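Local structure of CRP-like protein Clp (Xanthomonas campestris pv. campestris, 3IWZ) at residues 45-50 / 66-71; 72-77 / 101-106. The protein controls virulence factor production by activating or repressing many genes of the diffusible signal factor pathway, as a homodimeric CRP-family regulator that apparently loses DNA binding when c-di-GMP binds. All blocks are in the same frame, centred on the assembly; numbering follows the deposited sequence.

Contact 1 (45-50 / 66-71); sequences VFRPGD and IAEEDD
Within the beta-roll of the cyclic nucleotide-binding domain, Arg47 and Glu68 reach over an intervening strand to form a salt bridge at the surface. Arg47 NH2 donates to Glu68 OE2 at 3.3 Å, a weak bond with an N-H...O angle of 141°. The oxygen lies at the edge of the guanidinium, in its plane, but the two flat groups stand 84° apart, and only one oxygen is bonded: Glu68 OE1 stays 3.9 Å from Arg47 NH2. A bend at chi3 of Arg47 (72°) brings the guanidinium nearer to Glu68 than the start of the side chain would suggest. The arginine also uses NE, in a salt bridge with Asp44. Its backbone sits in a tight turn through Pro48 and Gly49: Asp50 N bonds back to Arg47 O at 3.1 Å, while Asp50 OD2 accepts from Arg47 N at 2.7 Å, which ties the turn by main chain and side chain together. Strand 101-104 runs between the two segments, bonding through Leu102 to Phe46 and through Ile101 to Ile66; strand 63-68, the next in the sheet, pairs on its other edge with strand 74-80, where Glu68 packs on Glu74.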
ATOM      1  N   VAL D  45     -16.569   9.024  -7.840  1.00 35.79           N
ATOM      2  CA  VAL D  45     -16.775  10.027  -6.793  1.00 35.77           C
ATOM      3  C   VAL D  45     -15.714  11.130  -6.777  1.00 36.44           C
ATOM      4  O   VAL D  45     -16.006  12.265  -6.405  1.00 37.60           O
ATOM      5  CB  VAL D  45     -16.856   9.382  -5.398  1.00 36.58           C
ATOM      6  CG1 VAL D  45     -17.293  10.432  -4.374  1.00 36.07           C
ATOM      7  CG2 VAL D  45     -17.834   8.209  -5.417  1.00 33.82           C
ATOM      8  N   PHE D  46     -14.481  10.787  -7.144  1.00 35.32           N
ATOM      9  CA  PHE D  46     -13.393  11.757  -7.256  1.00 34.34           C
ATOM     10  C   PHE D  46     -12.226  11.137  -8.022  1.00 35.10           C
ATOM     11  O   PHE D  46     -11.970   9.928  -7.924  1.00 32.85           O
ATOM     12  CB  PHE D  46     -12.951  12.335  -5.885  1.00 32.78           C
ATOM     13  CG  PHE D  46     -12.278  11.357  -4.962  1.00 30.43           C
ATOM     14  CD1 PHE D  46     -11.089  10.735  -5.318  1.00 28.86           C
ATOM     15  CD2 PHE D  46     -12.823  11.087  -3.717  1.00 29.28           C
ATOM     16  CE1 PHE D  46     -10.452   9.862  -4.452  1.00 29.49           C
ATOM     17  CE2 PHE D  46     -12.191  10.213  -2.840  1.00 31.88           C
ATOM     18  CZ  PHE D  46     -11.005   9.599  -3.208  1.00 29.40           C
ATOM     19  N   ARG D  47     -11.542  11.969  -8.805  1.00 34.68           N
ATOM     20  CA  ARG D  47     -10.426  11.522  -9.628  1.00 36.80           C
ATOM     21  C   ARG D  47      -9.134  12.240  -9.229  1.00 38.78           C
ATOM     22  O   ARG D  47      -9.169  13.282  -8.570  1.00 38.77           O
ATOM     23  CB  ARG D  47     -10.762  11.784 -11.098  1.00 38.52           C
ATOM     24  CG  ARG D  47     -12.225  11.493 -11.426  1.00 41.36           C
ATOM     25  CD  ARG D  47     -12.516  11.413 -12.916  1.00 45.91           C
ATOM     26  NE  ARG D  47     -11.969  10.196 -13.502  1.00 48.20           N
ATOM     27  CZ  ARG D  47     -10.808  10.135 -14.139  1.00 50.02           C
ATOM     28  NH1 ARG D  47     -10.072  11.231 -14.284  1.00 52.37           N
ATOM     29  NH2 ARG D  47     -10.377   8.978 -14.615  1.00 50.75           N
ATOM     30  N   PRO D  48      -7.972  11.690  -9.614  1.00 39.57           N
ATOM     31  CA  PRO D  48      -6.734  12.377  -9.231  1.00 40.24           C
ATOM     32  C   PRO D  48      -6.811  13.831  -9.671  1.00 41.21           C
ATOM     33  O   PRO D  48      -7.186  14.113 -10.808  1.00 41.81           O
ATOM     34  CB  PRO D  48      -5.656  11.596  -9.984  1.00 37.66           C
ATOM     35  CG  PRO D  48      -6.227  10.222 -10.053  1.00 38.77           C
ATOM     36  CD  PRO D  48      -7.678  10.475 -10.396  1.00 38.49           C
ATOM     37  N   GLY D  49      -6.485  14.745  -8.762  1.00 41.41           N
ATOM     38  CA  GLY D  49      -6.511  16.158  -9.095  1.00 42.81           C
ATOM     39  C   GLY D  49      -7.548  16.950  -8.326  1.00 43.30           C
ATOM     40  O   GLY D  49      -7.354  18.132  -8.038  1.00 43.42           O
ATOM     41  N   ASP D  50      -8.652  16.300  -7.980  1.00 42.28           N
ATOM     42  CA  ASP D  50      -9.716  16.976  -7.251  1.00 39.55           C
ATOM     43  C   ASP D  50      -9.295  17.433  -5.861  1.00 39.78           C
ATOM     44  O   ASP D  50      -8.337  16.916  -5.284  1.00 39.10           O
ATOM     45  CB  ASP D  50     -10.928  16.064  -7.125  1.00 37.09           C
ATOM     46  CG  ASP D  50     -11.517  15.697  -8.464  1.00 34.71           C
ATOM     47  OD1 ASP D  50     -11.479  16.536  -9.387  1.00 32.03           O
ATOM     48  OD2 ASP D  50     -12.036  14.573  -8.585  1.00 37.49           O
ATOM     49  N   ILE D  66      -8.978   3.158  -7.749  1.00 30.47           N
ATOM     50  CA  ILE D  66      -8.197   2.947  -8.952  1.00 30.75           C
ATOM     51  C   ILE D  66      -7.077   3.970  -9.102  1.00 34.46           C
ATOM     52  O   ILE D  66      -7.242   5.141  -8.765  1.00 34.36           O
ATOM     53  CB  ILE D  66      -9.114   3.017 -10.203  1.00 29.15           C
ATOM     54  CG1 ILE D  66     -10.430   2.284  -9.918  1.00 29.87           C
ATOM     55  CG2 ILE D  66      -8.414   2.379 -11.406  1.00 27.49           C
ATOM     56  CD1 ILE D  66     -11.352   2.152 -11.125  1.00 32.38           C
ATOM     57  N   ALA D  67      -5.934   3.518  -9.607  1.00 38.69           N
ATOM     58  CA  ALA D  67      -4.785   4.395  -9.830  1.00 41.08           C
ATOM     59  C   ALA D  67      -4.626   4.559 -11.334  1.00 44.01           C
ATOM     60  O   ALA D  67      -4.878   3.623 -12.095  1.00 43.98           O
ATOM     61  CB  ALA D  67      -3.519   3.778  -9.234  1.00 41.49           C
ATOM     62  N   GLU D  68      -4.219   5.749 -11.762  1.00 46.95           N
ATOM     63  CA  GLU D  68      -4.035   6.026 -13.177  1.00 50.71           C
ATOM     64  C   GLU D  68      -2.567   6.214 -13.523  1.00 52.78           C
ATOM     65  O   GLU D  68      -1.753   6.540 -12.662  1.00 53.20           O
ATOM     66  CB  GLU D  68      -4.782   7.302 -13.580  1.00 52.45           C
ATOM     67  CG  GLU D  68      -6.286   7.181 -13.667  1.00 54.73           C
ATOM     68  CD  GLU D  68      -6.856   7.969 -14.840  1.00 56.37           C
ATOM     69  OE1 GLU D  68      -6.462   9.145 -15.007  1.00 55.26           O
ATOM     70  OE2 GLU D  68      -7.699   7.410 -15.588  1.00 56.53           O
ATOM     71  N   GLU D  69      -2.232   5.995 -14.790  1.00 54.69           N
ATOM     72  CA  GLU D  69      -0.870   6.204 -15.250  1.00 56.98           C
ATOM     73  C   GLU D  69      -0.952   7.281 -16.316  1.00 58.97           C
ATOM     74  O   GLU D  69      -1.930   8.030 -16.364  1.00 59.22           O
ATOM     75  CB  GLU D  69      -0.256   4.926 -15.819  1.00 56.37           C
ATOM     76  CG  GLU D  69       0.702   4.235 -14.848  1.00 55.03           C
ATOM     77  CD  GLU D  69       1.867   5.133 -14.425  1.00 55.69           C
ATOM     78  OE1 GLU D  69       2.547   4.796 -13.425  1.00 50.14           O
ATOM     79  OE2 GLU D  69       2.101   6.169 -15.098  1.00 54.94           O
ATOM     80  N   ASP D  70       0.058   7.369 -17.172  1.00 62.05           N
ATOM     81  CA  ASP D  70       0.045   8.399 -18.200  1.00 64.18           C
ATOM     82  C   ASP D  70      -0.595   7.921 -19.493  1.00 64.68           C
ATOM     83  O   ASP D  70      -1.481   8.593 -20.037  1.00 64.10           O
ATOM     84  CB  ASP D  70       1.464   8.900 -18.466  1.00 64.66           C
ATOM     85  CG  ASP D  70       1.530  10.411 -18.550  1.00 64.76           C
ATOM     86  OD1 ASP D  70       2.647  10.957 -18.654  1.00 65.62           O
ATOM     87  OD2 ASP D  70       0.453  11.047 -18.510  1.00 64.77           O
ATOM     88  N   ASP D  71      -0.151   6.763 -19.981  1.00 65.32           N
ATOM     89  CA  ASP D  71      -0.694   6.193 -21.214  1.00 65.95           C
ATOM     90  C   ASP D  71      -2.199   5.992 -21.103  1.00 65.15           C
ATOM     91  O   ASP D  71      -2.829   5.401 -21.982  1.00 66.82           O
ATOM     92  CB  ASP D  71      -0.006   4.854 -21.556  1.00 65.58           C
ATOM     93  CG  ASP D  71       0.293   3.998 -20.326  1.00 65.11           C
ATOM     94  OD1 ASP D  71       0.899   2.914 -20.483  1.00 63.93           O
ATOM     95  OD2 ASP D  71      -0.077   4.400 -19.205  1.00 65.97           O
TER

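Contact 2 (72-77 / 101-106); sequences DRELVL and ILRTRT
Glu74, at the start of strand 74-80, points its carboxylate at Arg103 and is met end-on by both terminal nitrogens of the guanidinium. Arg103 NH1 gives the straighter bond, 3.1 Å to Glu74 OE1 at 165°; Arg103 NH2 reaches Glu74 OE2 at 2.9 Å along its syn lone pair. The carboxylate and guanidinium planes are 44° apart, with OE1 almost in the guanidinium plane and OE2 tilted off it. Arg103 meets the glutamate from the opposite direction, its CG anti to the backbone N (chi1 169°), and its NE makes a salt bridge to Asp44 OD1, on edge strand 44-46. Glu74 OE2 also has the Ile101 CD1 methyl pressed close at 3.2 Å. The salt bridge joins strands 74-80 and 101-104 over strand 63-68, which separates them in the antiparallel sheet of the beta-roll, with Ile66 touching both Glu74 and Arg103. Glu74 OE1 has a second cationic partner, Arg195, in helix 190-197 of the predicted helix-turn-helix. Leu75 packs against Phe157 of the second subunit. Val76 turns to the same DNA-binding domain, lying on Glu192, Arg195 and Leu196, and Leu77 contacts Thr149 of the second subunit.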
ATOM      1  N   ASP D  72      -2.765   6.509 -20.016  1.00 64.15           N
ATOM      2  CA  ASP D  72      -4.190   6.403 -19.739  1.00 62.20           C
ATOM      3  C   ASP D  72      -4.542   4.933 -19.522  1.00 60.19           C
ATOM      4  O   ASP D  72      -5.222   4.303 -20.333  1.00 61.22           O
ATOM      5  CB  ASP D  72      -5.010   6.981 -20.894  1.00 62.54           C
ATOM      6  CG  ASP D  72      -6.371   7.477 -20.443  1.00 63.35           C
ATOM      7  OD1 ASP D  72      -6.420   8.475 -19.686  1.00 60.71           O
ATOM      8  OD2 ASP D  72      -7.386   6.866 -20.843  1.00 64.31           O
ATOM      9  N   ARG D  73      -4.044   4.393 -18.418  1.00 56.45           N
ATOM     10  CA  ARG D  73      -4.281   3.013 -18.054  1.00 52.24           C
ATOM     11  C   ARG D  73      -4.760   3.026 -16.603  1.00 49.45           C
ATOM     12  O   ARG D  73      -4.426   3.935 -15.841  1.00 48.33           O
ATOM     13  CB  ARG D  73      -2.977   2.209 -18.175  1.00 54.23           C
ATOM     14  CG  ARG D  73      -2.308   2.234 -19.561  1.00 56.36           C
ATOM     15  CD  ARG D  73      -3.061   1.392 -20.584  1.00 58.00           C
ATOM     16  NE  ARG D  73      -3.125  -0.019 -20.202  1.00 59.21           N
ATOM     17  CZ  ARG D  73      -2.081  -0.841 -20.166  1.00 59.40           C
ATOM     18  NH1 ARG D  73      -0.869  -0.404 -20.494  1.00 60.91           N
ATOM     19  NH2 ARG D  73      -2.246  -2.104 -19.792  1.00 58.71           N
ATOM     20  N   GLU D  74      -5.540   2.023 -16.219  1.00 44.72           N
ATOM     21  CA  GLU D  74      -6.036   1.951 -14.856  1.00 42.63           C
ATOM     22  C   GLU D  74      -5.677   0.632 -14.182  1.00 39.36           C
ATOM     23  O   GLU D  74      -5.609  -0.416 -14.818  1.00 38.21           O
ATOM     24  CB  GLU D  74      -7.560   2.115 -14.822  1.00 45.99           C
ATOM     25  CG  GLU D  74      -8.093   3.398 -15.447  1.00 45.99           C
ATOM     26  CD  GLU D  74      -9.573   3.585 -15.185  1.00 47.02           C
ATOM     27  OE1 GLU D  74     -10.362   2.672 -15.508  1.00 47.98           O
ATOM     28  OE2 GLU D  74      -9.952   4.648 -14.652  1.00 49.19           O
ATOM     29  N   LEU D  75      -5.453   0.703 -12.877  1.00 36.44           N
ATOM     30  CA  LEU D  75      -5.140  -0.470 -12.080  1.00 33.85           C
ATOM     31  C   LEU D  75      -6.011  -0.428 -10.823  1.00 32.92           C
ATOM     32  O   LEU D  75      -5.850   0.447  -9.959  1.00 32.01           O
ATOM     33  CB  LEU D  75      -3.653  -0.487 -11.693  1.00 32.34           C
ATOM     34  CG  LEU D  75      -3.135  -1.675 -10.869  1.00 32.85           C
ATOM     35  CD1 LEU D  75      -3.195  -2.957 -11.701  1.00 32.21           C
ATOM     36  CD2 LEU D  75      -1.690  -1.402 -10.425  1.00 30.94           C
ATOM     37  N   VAL D  76      -6.957  -1.359 -10.743  1.00 30.70           N
ATOM     38  CA  VAL D  76      -7.825  -1.459  -9.584  1.00 29.27           C
ATOM     39  C   VAL D  76      -6.942  -1.918  -8.425  1.00 28.65           C
ATOM     40  O   VAL D  76      -6.216  -2.911  -8.543  1.00 29.87           O
ATOM     41  CB  VAL D  76      -8.954  -2.494  -9.829  1.00 27.49           C
ATOM     42  CG1 VAL D  76      -9.710  -2.786  -8.539  1.00 26.35           C
ATOM     43  CG2 VAL D  76      -9.905  -1.971 -10.889  1.00 26.39           C
ATOM     44  N   LEU D  77      -6.982  -1.189  -7.316  1.00 28.60           N
ATOM     45  CA  LEU D  77      -6.166  -1.562  -6.168  1.00 32.25           C
ATOM     46  C   LEU D  77      -7.010  -2.322  -5.164  1.00 33.60           C
ATOM     47  O   LEU D  77      -6.478  -2.931  -4.236  1.00 36.46           O
ATOM     48  CB  LEU D  77      -5.571  -0.330  -5.487  1.00 29.82           C
ATOM     49  CG  LEU D  77      -4.874   0.681  -6.390  1.00 31.92           C
ATOM     50  CD1 LEU D  77      -4.217   1.733  -5.525  1.00 35.27           C
ATOM     51  CD2 LEU D  77      -3.844  -0.000  -7.247  1.00 32.14           C
ATOM     52  N   ILE D 101      -8.573   7.261  -8.022  1.00 28.28           N
ATOM     53  CA  ILE D 101      -9.975   7.316  -8.414  1.00 28.32           C
ATOM     54  C   ILE D 101     -10.806   6.491  -7.441  1.00 28.03           C
ATOM     55  O   ILE D 101     -10.430   5.368  -7.096  1.00 27.62           O
ATOM     56  CB  ILE D 101     -10.236   6.674  -9.790  1.00 26.58           C
ATOM     57  CG1 ILE D 101      -9.398   7.338 -10.878  1.00 26.98           C
ATOM     58  CG2 ILE D 101     -11.716   6.789 -10.125  1.00 26.90           C
ATOM     59  CD1 ILE D 101      -9.643   6.746 -12.274  1.00 29.18           C
ATOM     60  N   LEU D 102     -11.931   7.058  -7.008  1.00 28.87           N
ATOM     61  CA  LEU D 102     -12.883   6.387  -6.130  1.00 28.98           C
ATOM     62  C   LEU D 102     -14.119   6.205  -7.012  1.00 30.90           C
ATOM     63  O   LEU D 102     -14.818   7.172  -7.331  1.00 30.45           O
ATOM     64  CB  LEU D 102     -13.239   7.251  -4.923  1.00 28.85           C
ATOM     65  CG  LEU D 102     -14.384   6.716  -4.060  1.00 26.85           C
ATOM     66  CD1 LEU D 102     -13.979   5.383  -3.430  1.00 27.66           C
ATOM     67  CD2 LEU D 102     -14.742   7.733  -2.983  1.00 26.24           C
ATOM     68  N   ARG D 103     -14.383   4.964  -7.402  1.00 31.33           N
ATOM     69  CA  ARG D 103     -15.487   4.654  -8.301  1.00 31.66           C
ATOM     70  C   ARG D 103     -16.486   3.649  -7.725  1.00 34.11           C
ATOM     71  O   ARG D 103     -16.107   2.562  -7.285  1.00 36.60           O
ATOM     72  CB  ARG D 103     -14.879   4.139  -9.612  1.00 32.80           C
ATOM     73  CG  ARG D 103     -15.810   3.501 -10.618  1.00 34.97           C
ATOM     74  CD  ARG D 103     -14.986   2.976 -11.797  1.00 33.89           C
ATOM     75  NE  ARG D 103     -14.292   4.057 -12.502  1.00 35.37           N
ATOM     76  CZ  ARG D 103     -13.314   3.875 -13.388  1.00 32.90           C
ATOM     77  NH1 ARG D 103     -12.892   2.650 -13.691  1.00 32.77           N
ATOM     78  NH2 ARG D 103     -12.760   4.921 -13.978  1.00 29.43           N
ATOM     79  N   THR D 104     -17.764   4.024  -7.711  1.00 34.37           N
ATOM     80  CA  THR D 104     -18.821   3.138  -7.216  1.00 35.23           C
ATOM     81  C   THR D 104     -18.967   1.966  -8.190  1.00 34.68           C
ATOM     82  O   THR D 104     -18.927   2.156  -9.403  1.00 34.06           O
ATOM     83  CB  THR D 104     -20.188   3.859  -7.134  1.00 36.27           C
ATOM     84  OG1 THR D 104     -20.581   4.292  -8.449  1.00 38.06           O
ATOM     85  CG2 THR D 104     -20.111   5.059  -6.195  1.00 33.25           C
ATOM     86  N   ARG D 105     -19.129   0.757  -7.665  1.00 36.29           N
ATOM     87  CA  ARG D 105     -19.285  -0.419  -8.522  1.00 38.07           C
ATOM     88  C   ARG D 105     -20.759  -0.777  -8.574  1.00 38.88           C
ATOM     89  O   ARG D 105     -21.202  -1.522  -9.444  1.00 38.92           O
ATOM     90  CB  ARG D 105     -18.499  -1.599  -7.968  1.00 38.76           C
ATOM     91  CG  ARG D 105     -17.018  -1.362  -7.789  1.00 43.25           C
ATOM     92  CD  ARG D 105     -16.398  -2.574  -7.117  1.00 43.51           C
ATOM     93  NE  ARG D 105     -16.605  -3.770  -7.927  1.00 44.80           N
ATOM     94  CZ  ARG D 105     -17.089  -4.913  -7.455  1.00 44.79           C
ATOM     95  NH1 ARG D 105     -17.418  -5.015  -6.176  1.00 44.62           N
ATOM     96  NH2 ARG D 105     -17.243  -5.955  -8.262  1.00 44.94           N
ATOM     97  N   THR D 106     -21.501  -0.239  -7.614  1.00 40.55           N
ATOM     98  CA  THR D 106     -22.940  -0.441  -7.503  1.00 42.43           C
ATOM     99  C   THR D 106     -23.495   0.876  -6.994  1.00 43.80           C
ATOM    100  O   THR D 106     -22.756   1.852  -6.846  1.00 45.35           O
ATOM    101  CB  THR D 106     -23.298  -1.538  -6.468  1.00 42.71           C
ATOM    102  OG1 THR D 106     -22.881  -1.120  -5.165  1.00 41.21           O
ATOM    103  CG2 THR D 106     -22.623  -2.855  -6.810  1.00 43.93           C
TER

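The two contacts share one four-stranded antiparallel sheet, ordered 44-46, 101-104, 63-68, 74-80, and their centres lie about 8 Å apart. Each skips one strand: contact 1 passes over 101-104, contact 2 over 63-68, and so they interleave. In the chain they come in series, with residues 66-71 leading directly into 72-77 through the hairpin. They touch where Ile66 O meets Ile101 N at 2.6 Å, and Asp44 joins them by pairing with Arg47 and Arg103 alike. Contact 1 lies at the surface, whereas contact 2 is partly buried beside helix 190-197, placing it where the nucleotide-binding and DNA-binding domains meet. Both also border the second subunit.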